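Long-range contacts in peroxiredoxin 5 (PDB 2XHF), which probably reduces hydrogen peroxide and organic peroxides, as a dimeric antioxidant enzyme of the peroxiredoxin family with a thioredoxin-like fold: residues V23-D28 against R105-M110; E27-K32 against D87-A92; I83-P88 against L128-S133. All blocks are in the same frame, centred on the assembly; numbering follows the deposited sequence.

Contact 1 (V23-D28 against R105-M110); sequences VLVYED and RMLADM
Glu27 and Arg105 form a side-on, bidentate salt bridge whose carboxylate and guanidinium planes lie only 15° apart. It flanks a single antiparallel beta bridge, through which strand 24-26 of the N-terminal hairpin meets strand 105-108, an outermost strand of the main sheet in this thioredoxin-like fold. The strand directions differ by 116°, consistent with the pairing stopping at Tyr26 and Ala108, a hydrogen-bonded pair: Tyr26 N donates to Ala108 O at 3.0 Å and Ala108 N to Tyr26 O at 2.8 Å. In the salt bridge, Arg105 NE reaches Glu27 OE2 at 2.9 Å and Arg105 NH2 reaches Glu27 OE1 at 2.9 Å, each on the syn side of its oxygen. Glu27 is extended, CG anti to the backbone N (chi1 -173°), whereas Arg105 bends at chi2 and chi3. A water donating to Glu27 OE2 and accepting from Met106 N gives that oxygen a second partner. Val25 CG2 packs against Leu107 CD2 at 4.3 Å. Beyond the bridge the Tyr26 hydroxyl bonds His111 NE2, while Ala108 O sits at the ring edge. Over one face, in a CH-pi contact within a Met-aromatic pair, Met110 CE stands 3.7 Å from the Tyr26 ring centroid, nearly on the normal.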
loop_
_atom_site.group_PDB
_atom_site.type_symbol
_atom_site.label_atom_id
_atom_site.label_comp_id
_atom_site.label_asym_id
_atom_site.label_seq_id
_atom_site.Cartn_x
_atom_site.Cartn_y
_atom_site.Cartn_z
ATOM N N VAL A 23 19.468 1.630 9.233
ATOM C CA VAL A 23 18.128 1.626 9.809
ATOM C C VAL A 23 17.399 0.331 9.486
ATOM O O VAL A 23 17.781 -0.403 8.572
ATOM C CB VAL A 23 17.288 2.814 9.338
ATOM C CG1 VAL A 23 18.079 4.120 9.406
ATOM C CG2 VAL A 23 16.814 2.573 7.982
ATOM N N LEU A 24 16.372 0.041 10.274
ATOM C CA LEU A 24 15.542 -1.142 10.075
ATOM C C LEU A 24 14.624 -0.988 8.877
ATOM O O LEU A 24 14.011 0.071 8.674
ATOM C CB LEU A 24 14.673 -1.377 11.312
ATOM C CG LEU A 24 15.362 -1.856 12.581
ATOM C CD1 LEU A 24 14.303 -2.044 13.650
ATOM C CD2 LEU A 24 16.107 -3.160 12.325
ATOM N N VAL A 25 14.551 -2.037 8.069
ATOM C CA VAL A 25 13.560 -2.125 7.024
ATOM C C VAL A 25 12.776 -3.405 7.211
ATOM O O VAL A 25 13.123 -4.260 8.026
ATOM C CB VAL A 25 14.180 -2.041 5.613
ATOM C CG1 VAL A 25 14.834 -0.695 5.421
ATOM C CG2 VAL A 25 15.180 -3.157 5.414
ATOM N N TYR A 26 11.666 -3.506 6.488
ATOM C CA TYR A 26 10.739 -4.611 6.656
ATOM C C TYR A 26 10.636 -5.385 5.358
ATOM O O TYR A 26 10.844 -4.829 4.274
ATOM C CB TYR A 26 9.363 -4.062 7.063
ATOM C CG TYR A 26 9.415 -3.289 8.335
ATOM C CD1 TYR A 26 9.899 -1.979 8.359
ATOM C CD2 TYR A 26 8.988 -3.854 9.528
ATOM C CE1 TYR A 26 9.975 -1.279 9.546
ATOM C CE2 TYR A 26 9.064 -3.166 10.705
ATOM C CZ TYR A 26 9.547 -1.877 10.716
ATOM O OH TYR A 26 9.608 -1.191 11.906
ATOM N N GLU A 27 10.357 -6.673 5.451
ATOM C CA GLU A 27 10.217 -7.485 4.254
ATOM C C GLU A 27 9.150 -8.534 4.538
ATOM O O GLU A 27 9.181 -9.181 5.596
ATOM C CB GLU A 27 11.550 -8.148 3.920
ATOM C CG GLU A 27 11.583 -8.878 2.596
ATOM C CD GLU A 27 12.956 -9.474 2.302
ATOM O OE1 GLU A 27 13.769 -9.630 3.238
ATOM O OE2 GLU A 27 13.201 -9.801 1.131
ATOM N N ASP A 28 8.176 -8.637 3.636
ATOM C CA ASP A 28 7.068 -9.610 3.711
ATOM C C ASP A 28 5.993 -9.317 4.775
ATOM O O ASP A 28 4.811 -9.155 4.448
ATOM C CB ASP A 28 7.579 -11.039 3.866
ATOM C CG ASP A 28 8.420 -11.485 2.689
ATOM O OD1 ASP A 28 7.915 -11.426 1.555
ATOM O OD2 ASP A 28 9.586 -11.892 2.891
ATOM N N ARG A 105 15.005 -8.246 -3.908
ATOM C CA ARG A 105 14.545 -8.121 -2.540
ATOM C C ARG A 105 13.646 -6.891 -2.439
ATOM O O ARG A 105 14.045 -5.802 -2.823
ATOM C CB ARG A 105 15.745 -7.974 -1.611
ATOM C CG ARG A 105 16.727 -9.151 -1.629
ATOM C CD ARG A 105 16.200 -10.369 -0.875
ATOM N NE ARG A 105 15.975 -10.089 0.533
ATOM C CZ ARG A 105 16.927 -10.016 1.454
ATOM N NH1 ARG A 105 18.209 -10.240 1.157
ATOM N NH2 ARG A 105 16.579 -9.734 2.694
ATOM N N MET A 106 12.455 -7.084 -1.887
ATOM C CA MET A 106 11.473 -6.021 -1.793
ATOM C C MET A 106 11.454 -5.490 -0.384
ATOM O O MET A 106 10.888 -6.113 0.518
ATOM C CB MET A 106 10.094 -6.538 -2.217
ATOM C CG MET A 106 10.027 -6.898 -3.685
ATOM S SD MET A 106 9.791 -5.405 -4.675
ATOM C CE MET A 106 10.248 -5.962 -6.313
ATOM N N LEU A 107 12.100 -4.344 -0.208
ATOM C CA LEU A 107 12.306 -3.742 1.089
ATOM C C LEU A 107 11.300 -2.606 1.334
ATOM O O LEU A 107 11.201 -1.670 0.563
ATOM C CB LEU A 107 13.733 -3.217 1.218
ATOM C CG LEU A 107 14.842 -4.222 0.931
ATOM C CD1 LEU A 107 16.179 -3.537 1.115
ATOM C CD2 LEU A 107 14.730 -5.462 1.810
ATOM N N ALA A 108 10.569 -2.733 2.425
ATOM C CA ALA A 108 9.560 -1.752 2.810
ATOM C C ALA A 108 10.124 -0.806 3.852
ATOM O O ALA A 108 10.386 -1.207 4.986
ATOM C CB ALA A 108 8.327 -2.455 3.340
ATOM N N ASP A 109 10.385 0.422 3.438
ATOM C CA ASP A 109 10.822 1.501 4.336
ATOM C C ASP A 109 9.572 2.103 4.969
ATOM O O ASP A 109 9.168 3.248 4.690
ATOM C CB ASP A 109 11.559 2.553 3.513
ATOM C CG ASP A 109 12.158 3.652 4.374
ATOM O OD1 ASP A 109 12.450 3.386 5.564
ATOM O OD2 ASP A 109 12.350 4.780 3.854
ATOM N N MET A 110 8.944 1.312 5.821
ATOM C CA MET A 110 7.546 1.545 6.156
ATOM C C MET A 110 7.293 2.878 6.848
ATOM O O MET A 110 6.242 3.490 6.644
ATOM C CB MET A 110 7.043 0.396 7.030
ATOM C CG MET A 110 5.619 0.566 7.470
ATOM S SD MET A 110 5.001 -0.931 8.217
ATOM C CE MET A 110 6.053 -1.141 9.575
HETATM O O HOH W 1 11.603 -9.713 -0.984
HETATM O O HOH W 2 8.487 -7.410 1.029
#

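Contact 2 (E27-K32 against D87-A92); sequences EDVPSK and DPFVMA
Pro30 and Phe89 meet at about a right angle, the CD-CG edge of the Pro30 ring lying against the CE2-CZ end of the phenyl ring, with Pro30 CG 3.6 Å from Phe89 CE2. Val29 crosses the same phenyl ring obliquely and brings its CG1 to 3.7 Å from Phe89 CE1. Phe89 CG is anti to its own carbonyl carbon (chi1 -63°), and the ring beyond it lies beside the 27-32 backbone; its CD1 comes 3.6 Å from Asp28 O. Pro88 CB is directed toward the loop and lies against the backbone of Asp28, with Pro88 CG 3.6 Å from Pro30 N. The loop is the connection of a beta hairpin between strands 24-26 and 33-35, tightened by a type I turn from Val29 to Lys32, and it packs on the first turn of helix 88-98. Asp87 is the N-cap of that helix: its OD2 accepts from Val90 N at 2.9 Å, from above the carboxylate plane, and weakly from Phe89 N. One turn on, Ala92 CB lies 3.7 Å from Asp28 OD1, while Asp28 OD2 makes a salt bridge on its anti side with Lys32 NZ at 2.7 Å. The second subunit borders this apolar patch, its Met127 packing on Pro30 and its Pro56 on Phe89.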
loop_
_atom_site.group_PDB
_atom_site.type_symbol
_atom_site.label_atom_id
_atom_site.label_comp_id
_atom_site.label_asym_id
_atom_site.label_seq_id
_atom_site.Cartn_x
_atom_site.Cartn_y
_atom_site.Cartn_z
ATOM N N GLU A 27 10.357 -6.673 5.451
ATOM C CA GLU A 27 10.217 -7.485 4.254
ATOM C C GLU A 27 9.150 -8.534 4.538
ATOM O O GLU A 27 9.181 -9.181 5.596
ATOM C CB GLU A 27 11.550 -8.148 3.920
ATOM C CG GLU A 27 11.583 -8.878 2.596
ATOM C CD GLU A 27 12.956 -9.474 2.302
ATOM O OE1 GLU A 27 13.769 -9.630 3.238
ATOM O OE2 GLU A 27 13.201 -9.801 1.131
ATOM N N ASP A 28 8.176 -8.637 3.636
ATOM C CA ASP A 28 7.068 -9.610 3.711
ATOM C C ASP A 28 5.993 -9.317 4.775
ATOM O O ASP A 28 4.811 -9.155 4.448
ATOM C CB ASP A 28 7.579 -11.039 3.866
ATOM C CG ASP A 28 8.420 -11.485 2.689
ATOM O OD1 ASP A 28 7.915 -11.426 1.555
ATOM O OD2 ASP A 28 9.586 -11.892 2.891
ATOM N N VAL A 29 6.401 -9.226 6.033
ATOM C CA VAL A 29 5.468 -9.005 7.131
ATOM C C VAL A 29 6.095 -8.067 8.151
ATOM O O VAL A 29 7.313 -7.986 8.239
ATOM C CB VAL A 29 5.073 -10.333 7.820
ATOM C CG1 VAL A 29 4.328 -11.251 6.840
ATOM C CG2 VAL A 29 6.308 -11.031 8.389
ATOM N N PRO A 30 5.270 -7.350 8.926
ATOM C CA PRO A 30 5.821 -6.354 9.853
ATOM C C PRO A 30 6.723 -6.942 10.934
ATOM O O PRO A 30 7.601 -6.236 11.447
ATOM C CB PRO A 30 4.574 -5.693 10.454
ATOM C CG PRO A 30 3.506 -5.907 9.422
ATOM C CD PRO A 30 3.802 -7.258 8.828
ATOM N N SER A 31 6.521 -8.214 11.269
ATOM C CA SER A 31 7.363 -8.868 12.273
ATOM C C SER A 31 8.772 -9.210 11.738
ATOM O O SER A 31 9.695 -9.492 12.516
ATOM C CB SER A 31 6.650 -10.111 12.833
ATOM O OG SER A 31 6.523 -11.134 11.864
ATOM N N LYS A 32 8.941 -9.174 10.414
ATOM C CA LYS A 32 10.246 -9.448 9.808
ATOM C C LYS A 32 10.934 -8.146 9.469
ATOM O O LYS A 32 10.712 -7.569 8.404
ATOM C CB LYS A 32 10.135 -10.323 8.564
ATOM C CG LYS A 32 11.488 -10.555 7.866
ATOM C CD LYS A 32 11.363 -11.146 6.470
ATOM C CE LYS A 32 10.712 -12.502 6.468
ATOM N NZ LYS A 32 10.646 -13.015 5.072
ATOM N N ASP A 87 3.965 -0.350 3.517
ATOM C CA ASP A 87 3.970 -1.453 4.464
ATOM C C ASP A 87 4.403 -2.726 3.726
ATOM O O ASP A 87 4.256 -2.829 2.505
ATOM C CB ASP A 87 2.611 -1.599 5.177
ATOM C CG ASP A 87 1.530 -2.210 4.296
ATOM O OD1 ASP A 87 0.539 -1.503 3.949
ATOM O OD2 ASP A 87 1.656 -3.409 3.955
ATOM N N PRO A 88 4.949 -3.707 4.463
ATOM C CA PRO A 88 5.497 -4.883 3.787
ATOM C C PRO A 88 4.475 -5.822 3.178
ATOM O O PRO A 88 4.817 -6.529 2.253
ATOM C CB PRO A 88 6.291 -5.586 4.890
ATOM C CG PRO A 88 5.672 -5.101 6.154
ATOM C CD PRO A 88 5.272 -3.685 5.897
ATOM N N PHE A 89 3.227 -5.813 3.640
ATOM C CA PHE A 89 2.212 -6.663 2.990
ATOM C C PHE A 89 1.982 -6.174 1.561
ATOM O O PHE A 89 1.974 -6.953 0.593
ATOM C CB PHE A 89 0.899 -6.654 3.753
ATOM C CG PHE A 89 0.978 -7.227 5.142
ATOM C CD1 PHE A 89 1.353 -8.551 5.348
ATOM C CD2 PHE A 89 0.648 -6.453 6.246
ATOM C CE1 PHE A 89 1.345 -9.092 6.631
ATOM C CE2 PHE A 89 0.627 -6.997 7.526
ATOM C CZ PHE A 89 1.015 -8.314 7.705
ATOM N N VAL A 90 1.812 -4.865 1.425
ATOM C CA VAL A 90 1.592 -4.277 0.128
ATOM C C VAL A 90 2.844 -4.466 -0.732
ATOM O O VAL A 90 2.777 -4.842 -1.893
ATOM C CB VAL A 90 1.222 -2.790 0.259
ATOM C CG1 VAL A 90 1.321 -2.129 -1.095
ATOM C CG2 VAL A 90 -0.176 -2.635 0.865
ATOM N N MET A 91 4.006 -4.194 -0.157
ATOM C CA MET A 91 5.247 -4.288 -0.927
ATOM C C MET A 91 5.478 -5.706 -1.451
ATOM O O MET A 91 5.811 -5.891 -2.599
ATOM C CB MET A 91 6.423 -3.844 -0.065
ATOM C CG MET A 91 7.654 -3.702 -0.858
ATOM S SD MET A 91 7.630 -2.185 -1.799
ATOM C CE MET A 91 9.345 -2.185 -2.438
ATOM N N ALA A 92 5.260 -6.705 -0.604
ATOM C CA ALA A 92 5.496 -8.086 -0.999
ATOM C C ALA A 92 4.515 -8.527 -2.084
ATOM O O ALA A 92 4.893 -9.224 -3.018
ATOM C CB ALA A 92 5.414 -9.012 0.214
#

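Contact 3 (I83-P88 against L128-S133); sequences IAVNDP and LGNNRS
The flat guanidinium of Arg132 has the Val85 carbonyl oxygen and a bound water over one face, and CB of Leu128, from its own segment, over the opposite face. Neither the water nor Leu128 CB is centred on the group. At the edge, in plane, lie Asn130 OD1 and a second water. This layered arrangement joins the loop leaving strand 79-84, a strand of the thioredoxin-like sheet, to the loop between helix 125-128 and strand 136-141. Arg132 NE donates to Asn130 OD1 at 2.7 Å, nearly straight at 171°, which helps fix the rotation of the guanidinium. NH1 bonds Val51 O, and NH2 makes a salt bridge to Asp87 of the second subunit, so the group also takes part in the dimer interface. The Asn86 amide is turned 72° from the guanidinium and does not bond it directly; the edge water accepts from both Asn86 ND2 and Arg132 NH1, while Asn86 OD1 takes Ala53 N. Direct contact between the segments is by van der Waals touch: Arg132 CD lies 3.4 Å from Val85 O, and Val85 CG1, anti to the backbone N (chi1 180°), reaches Asn130 ND2 at 3.8 Å. The Val85 and Asn130 side chains run alongside in opposing senses. Two more water bridges reach the backbone of Val85, one from the Asn130 side chain and one from Ser133 N. The water over the guanidinium donates to Val85 O at 2.7 Å and accepts from Asn130 ND2. A third water accepts from two backbone amides, 2.9 Å from Val85 N and 3.0 Å from Ser133 N.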
loop_
_atom_site.group_PDB
_atom_site.type_symbol
_atom_site.label_atom_id
_atom_site.label_comp_id
_atom_site.label_asym_id
_atom_site.label_seq_id
_atom_site.Cartn_x
_atom_site.Cartn_y
_atom_site.Cartn_z
ATOM N N ILE A 83 13.441 -0.553 -2.855
ATOM C CA ILE A 83 12.939 -0.007 -1.610
ATOM C C ILE A 83 11.843 1.025 -1.893
ATOM O O ILE A 83 11.952 1.830 -2.821
ATOM C CB ILE A 83 14.086 0.587 -0.755
ATOM C CG1 ILE A 83 13.619 0.948 0.638
ATOM C CG2 ILE A 83 14.775 1.762 -1.425
ATOM C CD1 ILE A 83 14.787 0.982 1.668
ATOM N N ALA A 84 10.797 0.985 -1.080
ATOM C CA ALA A 84 9.707 1.942 -1.180
ATOM C C ALA A 84 9.126 2.215 0.185
ATOM O O ALA A 84 9.172 1.363 1.071
ATOM C CB ALA A 84 8.627 1.382 -2.068
ATOM N N VAL A 85 8.511 3.384 0.334
ATOM C CA VAL A 85 7.807 3.727 1.547
ATOM C C VAL A 85 6.397 3.138 1.392
ATOM O O VAL A 85 5.485 3.758 0.808
ATOM C CB VAL A 85 7.821 5.249 1.790
ATOM C CG1 VAL A 85 7.070 5.595 3.061
ATOM C CG2 VAL A 85 9.255 5.781 1.848
ATOM N N ASN A 86 6.244 1.939 1.948
ATOM C CA ASN A 86 5.011 1.144 1.943
ATOM C C ASN A 86 5.102 0.195 3.115
ATOM O O ASN A 86 6.204 -0.088 3.616
ATOM C CB ASN A 86 4.874 0.292 0.687
ATOM C CG ASN A 86 4.277 1.043 -0.489
ATOM O OD1 ASN A 86 4.959 1.307 -1.459
ATOM N ND2 ASN A 86 2.989 1.379 -0.407
ATOM N N ASP A 87 3.965 -0.350 3.517
ATOM C CA ASP A 87 3.970 -1.453 4.464
ATOM C C ASP A 87 4.403 -2.726 3.726
ATOM O O ASP A 87 4.256 -2.829 2.505
ATOM C CB ASP A 87 2.611 -1.599 5.177
ATOM C CG ASP A 87 1.530 -2.210 4.296
ATOM O OD1 ASP A 87 0.539 -1.503 3.949
ATOM O OD2 ASP A 87 1.656 -3.409 3.955
ATOM N N PRO A 88 4.949 -3.707 4.463
ATOM C CA PRO A 88 5.497 -4.883 3.787
ATOM C C PRO A 88 4.475 -5.822 3.178
ATOM O O PRO A 88 4.817 -6.529 2.253
ATOM C CB PRO A 88 6.291 -5.586 4.890
ATOM C CG PRO A 88 5.672 -5.101 6.154
ATOM C CD PRO A 88 5.272 -3.685 5.897
ATOM N N LEU A 128 -0.554 11.021 -2.306
ATOM C CA LEU A 128 -0.381 9.635 -1.867
ATOM C C LEU A 128 -0.538 9.449 -0.360
ATOM O O LEU A 128 -0.393 8.335 0.148
ATOM C CB LEU A 128 1.001 9.121 -2.291
ATOM C CG LEU A 128 1.235 8.956 -3.792
ATOM C CD1 LEU A 128 2.658 8.473 -4.086
ATOM C CD2 LEU A 128 0.228 7.995 -4.415
ATOM N N GLY A 129 -0.810 10.541 0.352
ATOM C CA GLY A 129 -1.133 10.466 1.771
ATOM C C GLY A 129 0.043 10.719 2.696
ATOM O O GLY A 129 -0.132 11.116 3.835
ATOM N N ASN A 130 1.241 10.450 2.209
ATOM C CA ASN A 130 2.461 10.606 2.977
ATOM C C ASN A 130 3.619 10.872 2.007
ATOM O O ASN A 130 3.428 10.862 0.782
ATOM C CB ASN A 130 2.721 9.362 3.830
ATOM C CG ASN A 130 2.972 8.103 2.998
ATOM O OD1 ASN A 130 2.526 7.989 1.865
ATOM N ND2 ASN A 130 3.647 7.124 3.598
ATOM N N ASN A 131 4.805 11.119 2.556
ATOM C CA ASN A 131 5.976 11.421 1.759
ATOM C C ASN A 131 6.679 10.140 1.379
ATOM O O ASN A 131 6.999 9.311 2.226
ATOM C CB ASN A 131 6.933 12.323 2.527
ATOM C CG ASN A 131 6.404 13.721 2.678
ATOM O OD1 ASN A 131 5.400 14.084 2.069
ATOM N ND2 ASN A 131 7.088 14.524 3.479
ATOM N N ARG A 132 6.882 9.973 0.087
ATOM C CA ARG A 132 7.491 8.781 -0.444
ATOM C C ARG A 132 8.924 9.121 -0.789
ATOM O O ARG A 132 9.415 10.194 -0.472
ATOM C CB ARG A 132 6.723 8.313 -1.672
ATOM C CG ARG A 132 5.240 8.036 -1.384
ATOM C CD ARG A 132 5.057 6.884 -0.388
ATOM N NE ARG A 132 3.644 6.551 -0.183
ATOM C CZ ARG A 132 2.934 5.710 -0.928
ATOM N NH1 ARG A 132 3.506 5.025 -1.906
ATOM N NH2 ARG A 132 1.655 5.503 -0.661
ATOM N N SER A 133 9.607 8.193 -1.425
ATOM C CA SER A 133 10.980 8.434 -1.831
ATOM C C SER A 133 11.051 8.913 -3.259
ATOM O O SER A 133 10.314 8.423 -4.112
ATOM C CB SER A 133 11.769 7.138 -1.752
ATOM O OG SER A 133 13.154 7.352 -2.013
HETATM O O HOH W 3 8.712 5.329 -1.856
HETATM O O HOH W 4 3.380 4.341 2.468
HETATM O O HOH W 5 1.900 2.779 -2.891
#

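From the N terminus, the hairpin strand 24-26 and the loop after it start two contacts from one stretch. Contact 2 closes the shorter loop, bringing 27-32 to the start of helix 88-98; contact 1 closes the longer one around it, reaching strand 105-108. Contact 3 begins just before that helix and runs on to 128-133, so it crosses contact 1, and it shares Asp87 and Pro88 with contact 2. Strands 79-84 and 105-108 are sheet neighbours, which joins contacts 1 and 3, while Met91 of the helix packs on both strands. Together they tie hairpin, sheet, helix and the loop before strand 136-141, all three reaching the second subunit, contact 1 by Met110 alone.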